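Local coordinates for lumazine protein (Photobacterium kishitanii, PDB 3A35) that binds a ribityl-lumazine or flavin chromophore and probably acts as the antenna that shifts bacterial luciferase emission to shorter wavelength, at residues 21-26 with 58-63; 10-15 with 73-78. All blocks are in the same frame, centred on the assembly; numbering follows the deposited sequence.

How the interactions relate
The two interactions hold neighbouring parts of one antiparallel barrel, the N-terminal lumazine-binding repeat, with centres about 9 Å apart. Interaction 1 is a buried pairing of two neighbouring strands, carried by a ladder of backbone bonds, an arginine-aspartate salt bridge on one face and apolar and imidazole packing on the other; it also reaches the riboflavin. Interaction 2 lies at the surface, where a bulged strand meets an irregular loop. The pair illustrates a general contrast: buried strand pairing relies on many regular backbone bonds with side chains on two faces, this surface loop contact on apolar packing and a single bond. Strand 8-17 borders strand 22-27, and Ile15 packs against the His24 ring.

Interaction 1. Residues 21-26 with 58-63. With RBF (riboflavin), chain C.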
loop_
_atom_site.group_PDB
_atom_site.type_symbol
_atom_site.label_atom_id
_atom_site.label_comp_id
_atom_site.label_asym_id
_atom_site.label_seq_id
_atom_site.Cartn_x
_atom_site.Cartn_y
_atom_site.Cartn_z
ATOM N N THR A 21 0.955 -19.130 -4.373
ATOM C CA THR A 21 0.845 -17.965 -5.269
ATOM C C THR A 21 -0.644 -17.677 -5.241
ATOM O O THR A 21 -1.517 -18.579 -4.908
ATOM C CB THR A 21 1.392 -18.219 -6.676
ATOM O OG1 THR A 21 1.330 -17.125 -7.628
ATOM C CG2 THR A 21 0.800 -19.388 -7.335
ATOM N N GLN A 22 -0.973 -16.444 -5.626
ATOM C CA GLN A 22 -2.371 -16.110 -5.904
ATOM C C GLN A 22 -2.425 -15.227 -7.092
ATOM O O GLN A 22 -1.555 -14.338 -7.264
ATOM C CB GLN A 22 -3.010 -15.374 -4.750
ATOM C CG GLN A 22 -3.160 -16.236 -3.516
ATOM C CD GLN A 22 -3.791 -15.565 -2.345
ATOM O OE1 GLN A 22 -4.138 -14.380 -2.389
ATOM N NE2 GLN A 22 -4.120 -16.326 -1.293
ATOM N N ARG A 23 -3.484 -15.279 -7.880
ATOM C CA ARG A 23 -3.696 -14.306 -8.951
ATOM C C ARG A 23 -4.876 -13.457 -8.594
ATOM O O ARG A 23 -5.982 -13.981 -8.331
ATOM C CB ARG A 23 -3.868 -14.996 -10.342
ATOM C CG ARG A 23 -4.274 -14.010 -11.416
ATOM C CD ARG A 23 -4.183 -14.576 -12.818
ATOM N NE ARG A 23 -2.797 -14.970 -13.112
ATOM C CZ ARG A 23 -2.477 -15.583 -14.267
ATOM N NH1 ARG A 23 -3.438 -15.914 -15.124
ATOM N NH2 ARG A 23 -1.231 -15.993 -14.426
ATOM N N HIS A 24 -4.643 -12.136 -8.531
ATOM C CA HIS A 24 -5.675 -11.223 -8.204
ATOM C C HIS A 24 -6.053 -10.399 -9.449
ATOM O O HIS A 24 -5.141 -9.813 -10.137
ATOM C CB HIS A 24 -5.216 -10.218 -7.154
ATOM C CG HIS A 24 -5.059 -10.809 -5.804
ATOM N ND1 HIS A 24 -5.258 -10.121 -4.648
ATOM C CD2 HIS A 24 -4.773 -12.092 -5.424
ATOM C CE1 HIS A 24 -5.056 -10.899 -3.594
ATOM N NE2 HIS A 24 -4.722 -12.125 -4.033
ATOM N N GLY A 25 -7.375 -10.331 -9.773
ATOM C CA GLY A 25 -7.875 -9.483 -10.809
ATOM C C GLY A 25 -8.473 -8.255 -10.146
ATOM O O GLY A 25 -9.401 -8.457 -9.305
ATOM N N ILE A 26 -8.039 -7.096 -10.518
ATOM C CA ILE A 26 -8.395 -5.852 -9.802
ATOM C C ILE A 26 -9.059 -4.939 -10.805
ATOM O O ILE A 26 -8.475 -4.542 -11.820
ATOM C CB ILE A 26 -7.119 -5.222 -9.177
ATOM C CG1 ILE A 26 -6.422 -6.244 -8.231
ATOM C CG2 ILE A 26 -7.516 -3.983 -8.397
ATOM C CD1 ILE A 26 -5.101 -5.713 -7.631
ATOM N N VAL A 58 -10.292 -4.982 -15.817
ATOM C CA VAL A 58 -9.726 -5.866 -14.792
ATOM C C VAL A 58 -8.241 -6.094 -15.143
ATOM O O VAL A 58 -7.904 -6.617 -16.224
ATOM C CB VAL A 58 -10.457 -7.166 -14.677
ATOM C CG1 VAL A 58 -9.911 -8.036 -13.534
ATOM C CG2 VAL A 58 -11.991 -6.910 -14.460
ATOM N N VAL A 59 -7.391 -5.726 -14.167
ATOM C CA VAL A 59 -5.966 -5.879 -14.327
ATOM C C VAL A 59 -5.511 -6.939 -13.393
ATOM O O VAL A 59 -5.843 -6.964 -12.204
ATOM C CB VAL A 59 -5.321 -4.515 -13.949
ATOM C CG1 VAL A 59 -3.794 -4.616 -14.104
ATOM C CG2 VAL A 59 -5.808 -3.377 -14.888
ATOM N N TYR A 60 -4.767 -7.912 -13.917
ATOM C CA TYR A 60 -4.367 -9.073 -13.177
ATOM C C TYR A 60 -2.869 -9.095 -12.771
ATOM O O TYR A 60 -1.982 -8.672 -13.551
ATOM C CB TYR A 60 -4.599 -10.340 -14.047
ATOM C CG TYR A 60 -6.108 -10.640 -14.280
ATOM C CD1 TYR A 60 -6.760 -11.557 -13.451
ATOM C CD2 TYR A 60 -6.811 -10.049 -15.333
ATOM C CE1 TYR A 60 -8.155 -11.861 -13.665
ATOM C CE2 TYR A 60 -8.178 -10.395 -15.556
ATOM C CZ TYR A 60 -8.693 -11.275 -14.722
ATOM O OH TYR A 60 -10.090 -11.600 -14.852
ATOM N N PHE A 61 -2.654 -9.597 -11.557
ATOM C CA PHE A 61 -1.304 -9.720 -11.004
ATOM C C PHE A 61 -1.163 -11.061 -10.396
ATOM O O PHE A 61 -2.070 -11.571 -9.734
ATOM C CB PHE A 61 -1.075 -8.650 -9.845
ATOM C CG PHE A 61 -1.243 -7.224 -10.284
ATOM C CD1 PHE A 61 -0.117 -6.517 -10.773
ATOM C CD2 PHE A 61 -2.471 -6.620 -10.239
ATOM C CE1 PHE A 61 -0.237 -5.223 -11.198
ATOM C CE2 PHE A 61 -2.594 -5.234 -10.692
ATOM C CZ PHE A 61 -1.488 -4.580 -11.139
ATOM N N ASP A 62 0.029 -11.668 -10.512
ATOM C CA ASP A 62 0.374 -12.813 -9.665
ATOM C C ASP A 62 1.178 -12.445 -8.432
ATOM O O ASP A 62 2.224 -11.678 -8.624
ATOM C CB ASP A 62 1.169 -13.805 -10.549
ATOM C CG ASP A 62 0.351 -14.553 -11.513
ATOM O OD1 ASP A 62 -0.820 -14.898 -11.185
ATOM O OD2 ASP A 62 0.790 -14.953 -12.638
ATOM N N ILE A 63 0.757 -12.875 -7.285
ATOM C CA ILE A 63 1.478 -12.583 -6.071
ATOM C C ILE A 63 2.149 -13.925 -5.744
ATOM O O ILE A 63 1.492 -14.908 -5.438
ATOM C CB ILE A 63 0.513 -12.134 -4.947
ATOM C CG1 ILE A 63 -0.198 -10.777 -5.416
ATOM C CG2 ILE A 63 1.258 -11.799 -3.654
ATOM C CD1 ILE A 63 -1.500 -10.931 -5.843
HETATM N N1 RBF C . 6.342 -9.866 -6.409
HETATM C C2 RBF C . 5.265 -10.605 -6.747
HETATM O O2 RBF C . 4.736 -11.407 -5.916
HETATM N N3 RBF C . 4.623 -10.499 -7.976
HETATM C C4 RBF C . 5.082 -9.584 -8.955
HETATM O O4 RBF C . 4.472 -9.529 -10.030
HETATM C C4A RBF C . 6.254 -8.891 -8.599
HETATM N N5 RBF C . 6.824 -8.031 -9.615
HETATM C C5A RBF C . 7.972 -7.326 -9.256
HETATM C C6 RBF C . 8.586 -6.600 -10.281
HETATM C C7 RBF C . 9.776 -5.919 -9.901
HETATM C C7M RBF C . 10.478 -5.161 -11.065
HETATM C C8 RBF C . 10.293 -5.926 -8.641
HETATM C C8M RBF C . 11.496 -5.135 -8.343
HETATM C C9 RBF C . 9.635 -6.666 -7.597
HETATM C C9A RBF C . 8.522 -7.437 -7.946
HETATM N N10 RBF C . 7.896 -8.278 -6.965
HETATM C C10 RBF C . 6.819 -9.028 -7.362
HETATM C "C1'" RBF C . 8.446 -8.496 -5.691
HETATM C "C2'" RBF C . 7.755 -7.788 -4.543
HETATM O "O2'" RBF C . 7.704 -6.350 -4.829
HETATM C "C3'" RBF C . 8.463 -7.971 -3.306
HETATM O "O3'" RBF C . 8.501 -9.487 -3.123
HETATM C "C4'" RBF C . 7.690 -7.501 -2.062
HETATM O "O4'" RBF C . 7.689 -6.056 -2.031
HETATM C "C5'" RBF C . 8.326 -7.994 -0.756
HETATM O "O5'" RBF C . 7.543 -7.662 0.392
HETATM O O HOH W 1 -0.722 -17.145 -9.496
#
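Arg23 and Asp62 face each other as a non-hydrogen-bonded pair of two antiparallel strands, and their side chains close a two-pronged salt bridge. The guanidinium comes side-on: NE lies 2.8 Å from Asp62 OD1 and NH2 2.9 Å from Asp62 OD2. OD2 is met on its syn lone pair, whereas NE approaches OD1 from the syn side but well out of the carboxylate plane, the two flat groups being turned 30° from each other. CG of Arg23 stands anti to the backbone N (chi1 172°), and a bend at chi3 swings NE toward the acid. A water joins OD1 to Thr21 OG1, giving this carboxylate oxygen a second donor. On the same face, the Tyr60 ring meets Gly25 obliquely, CD1 3.5 Å from Gly25 CA, packing close on a residue that has no side chain there.

The other face carries a CH-pi contact. Ile63 CD1 sits over the His24 ring, 3.7 Å from its centroid, displaced toward the rim. The rotation of that ring is fixed by an almost straight bond from His24 NE2 to Gln22 OE1, in the imidazole plane. Farther along, Ile26 CD1 reaches Phe61 CD2 at 3.8 Å, the two side chains crossing at about a right angle. Six backbone bonds tie the strands together, while Asp62 O, turned from strand 22-26, accepts a hydrogen bond from riboflavin N3 at 2.8 Å, linking the end of strand 58-63 to the chromophore.

Within the barrel, strand 22-27 is flanked by strand 8-17, whose Lys14 bonds to Tyr60 OH and whose Ile15 touches Gln22. Strand 47-55 borders 58-63 on its other side, with Leu49 and Val51 against Phe61; Met42 and Val44 of strand 41-44 also meet that phenyl group.

Interaction 2. Residues 10-15 with 73-78; sequences GIIKKI and RELEVG
Ile12 and Ile15 reach from the barrel strand to the loop at Leu75-Val77, each leading with its CD1. Ile12 CD1 meets Leu75 CB at 3.8 Å, the two side chains crossing at about a right angle, and also lies against Glu76 O. Ile15 CD1 comes to 3.5 Å from Leu75 O and also touches Val77 N; its CG1 arm, anti to the carbonyl carbon (chi1 -57°), slides past the Val77 side chain in the opposite direction, with CG1 4.2 Å from Val77 CG2. The other branch of that valine turns to the strand backbone, where Val77 CG1 lies 3.6 Å from Lys13 O. Ile11 CG2 lies against Gly78 O at the margin of the contact.

One hydrogen bond crosses the contact, from Gly78 N to Ile12 O at 2.8 Å, the donor tilted 26° from the carbonyl plane. Gly78 has a positive phi (92°), a conformation readily accessible to a residue without a side chain, and here the chain turns into strand 80-84.

Farther out, Ile12 is backed by strand 22-27, where it packs on His24. At the start of segment 73-78, in a 3-10 turn, Arg73 O accepts a hydrogen bond from Gln22 NE2 of that same strand. Backbone bonds of Ile12 with Asn79 and Gly10 with Val81 carry the pairing onward.

Lys13 and Lys14 both face Gly25, making a classic beta bulge in strand 8-17. The bulged strand and the loop leading into strand 80-84 meet where the first and last strands of the six-stranded antiparallel barrel come together, the closure of the lumazine-binding fold.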
loop_
_atom_site.group_PDB
_atom_site.type_symbol
_atom_site.label_atom_id
_atom_site.label_comp_id
_atom_site.label_asym_id
_atom_site.label_seq_id
_atom_site.Cartn_x
_atom_site.Cartn_y
_atom_site.Cartn_z
ATOM N N GLY A 10 -8.130 0.563 -6.616
ATOM C CA GLY A 10 -8.655 -0.579 -7.316
ATOM C C GLY A 10 -9.581 -1.420 -6.404
ATOM O O GLY A 10 -9.446 -1.311 -5.178
ATOM N N ILE A 11 -10.492 -2.186 -6.997
ATOM C CA ILE A 11 -11.342 -3.035 -6.202
ATOM C C ILE A 11 -11.074 -4.497 -6.636
ATOM O O ILE A 11 -11.152 -4.815 -7.835
ATOM C CB ILE A 11 -12.766 -2.635 -6.405
ATOM C CG1 ILE A 11 -13.067 -1.166 -5.951
ATOM C CG2 ILE A 11 -13.708 -3.648 -5.654
ATOM C CD1 ILE A 11 -13.028 -0.959 -4.438
ATOM N N ILE A 12 -10.734 -5.343 -5.697
ATOM C CA ILE A 12 -10.418 -6.752 -6.085
ATOM C C ILE A 12 -11.690 -7.427 -6.629
ATOM O O ILE A 12 -12.782 -7.366 -5.961
ATOM C CB ILE A 12 -9.905 -7.526 -4.917
ATOM C CG1 ILE A 12 -8.616 -6.926 -4.333
ATOM C CG2 ILE A 12 -9.695 -9.013 -5.299
ATOM C CD1 ILE A 12 -8.093 -7.624 -3.181
ATOM N N LYS A 13 -11.622 -7.948 -7.834
ATOM C CA LYS A 13 -12.799 -8.554 -8.528
ATOM C C LYS A 13 -12.708 -10.081 -8.428
ATOM O O LYS A 13 -13.769 -10.769 -8.280
ATOM C CB LYS A 13 -12.761 -8.072 -9.933
ATOM C CG LYS A 13 -13.935 -8.576 -10.701
ATOM C CD LYS A 13 -14.246 -7.993 -11.982
ATOM C CE LYS A 13 -15.777 -8.088 -12.384
ATOM N NZ LYS A 13 -15.637 -7.738 -13.885
ATOM N N LYS A 14 -11.519 -10.650 -8.430
ATOM C CA LYS A 14 -11.354 -12.101 -8.548
ATOM C C LYS A 14 -10.060 -12.479 -7.819
ATOM O O LYS A 14 -9.081 -11.735 -7.872
ATOM C CB LYS A 14 -11.065 -12.529 -10.042
ATOM C CG LYS A 14 -12.150 -12.206 -11.049
ATOM C CD LYS A 14 -11.810 -12.847 -12.437
ATOM C CE LYS A 14 -12.915 -12.599 -13.489
ATOM N NZ LYS A 14 -12.373 -12.742 -14.827
ATOM N N ILE A 15 -10.012 -13.597 -7.105
ATOM C CA ILE A 15 -8.800 -14.116 -6.483
ATOM C C ILE A 15 -8.732 -15.609 -6.824
ATOM O O ILE A 15 -9.667 -16.367 -6.522
ATOM C CB ILE A 15 -8.772 -13.901 -5.054
ATOM C CG1 ILE A 15 -8.908 -12.415 -4.694
ATOM C CG2 ILE A 15 -7.501 -14.577 -4.360
ATOM C CD1 ILE A 15 -9.087 -12.272 -3.250
ATOM N N ARG A 73 -2.332 -12.213 0.703
ATOM C CA ARG A 73 -2.756 -13.616 0.895
ATOM C C ARG A 73 -4.093 -13.584 1.529
ATOM O O ARG A 73 -4.943 -14.506 1.187
ATOM C CB ARG A 73 -1.664 -14.302 1.731
ATOM C CG ARG A 73 -1.952 -15.818 2.109
ATOM C CD ARG A 73 -0.765 -16.471 2.745
ATOM N NE ARG A 73 0.004 -15.612 3.679
ATOM C CZ ARG A 73 1.316 -15.739 3.891
ATOM N NH1 ARG A 73 1.957 -16.688 3.229
ATOM N NH2 ARG A 73 1.959 -14.979 4.763
ATOM N N GLU A 74 -4.339 -12.591 2.399
ATOM C CA GLU A 74 -5.612 -12.551 3.184
ATOM C C GLU A 74 -6.578 -11.580 2.690
ATOM O O GLU A 74 -7.601 -11.398 3.320
ATOM C CB GLU A 74 -5.336 -12.142 4.606
ATOM C CG GLU A 74 -5.668 -13.102 5.660
ATOM C CD GLU A 74 -4.471 -13.835 5.993
ATOM O OE1 GLU A 74 -4.084 -14.600 5.071
ATOM O OE2 GLU A 74 -3.939 -13.659 7.147
ATOM N N LEU A 75 -6.335 -10.911 1.584
ATOM C CA LEU A 75 -7.364 -10.019 1.106
ATOM C C LEU A 75 -8.524 -10.834 0.462
ATOM O O LEU A 75 -8.416 -12.008 0.136
ATOM C CB LEU A 75 -6.759 -9.002 0.071
ATOM C CG LEU A 75 -5.623 -8.084 0.589
ATOM C CD1 LEU A 75 -5.195 -7.225 -0.605
ATOM C CD2 LEU A 75 -6.113 -7.312 1.687
ATOM N N GLU A 76 -9.622 -10.101 0.272
ATOM C CA GLU A 76 -10.892 -10.660 -0.173
ATOM C C GLU A 76 -11.431 -9.912 -1.336
ATOM O O GLU A 76 -11.244 -8.688 -1.514
ATOM C CB GLU A 76 -11.919 -10.515 0.996
ATOM C CG GLU A 76 -11.466 -11.305 2.274
ATOM C CD GLU A 76 -11.531 -12.825 2.139
ATOM O OE1 GLU A 76 -11.075 -13.435 3.147
ATOM O OE2 GLU A 76 -11.983 -13.421 1.103
ATOM N N VAL A 77 -12.287 -10.577 -2.100
ATOM C CA VAL A 77 -12.995 -9.959 -3.157
ATOM C C VAL A 77 -13.763 -8.728 -2.613
ATOM O O VAL A 77 -14.398 -8.890 -1.527
ATOM C CB VAL A 77 -13.954 -10.979 -3.893
ATOM C CG1 VAL A 77 -14.830 -10.281 -4.843
ATOM C CG2 VAL A 77 -13.082 -12.020 -4.572
ATOM N N GLY A 78 -13.752 -7.628 -3.301
ATOM C CA GLY A 78 -14.366 -6.348 -2.913
ATOM C C GLY A 78 -13.431 -5.391 -2.164
ATOM O O GLY A 78 -13.815 -4.198 -2.021
#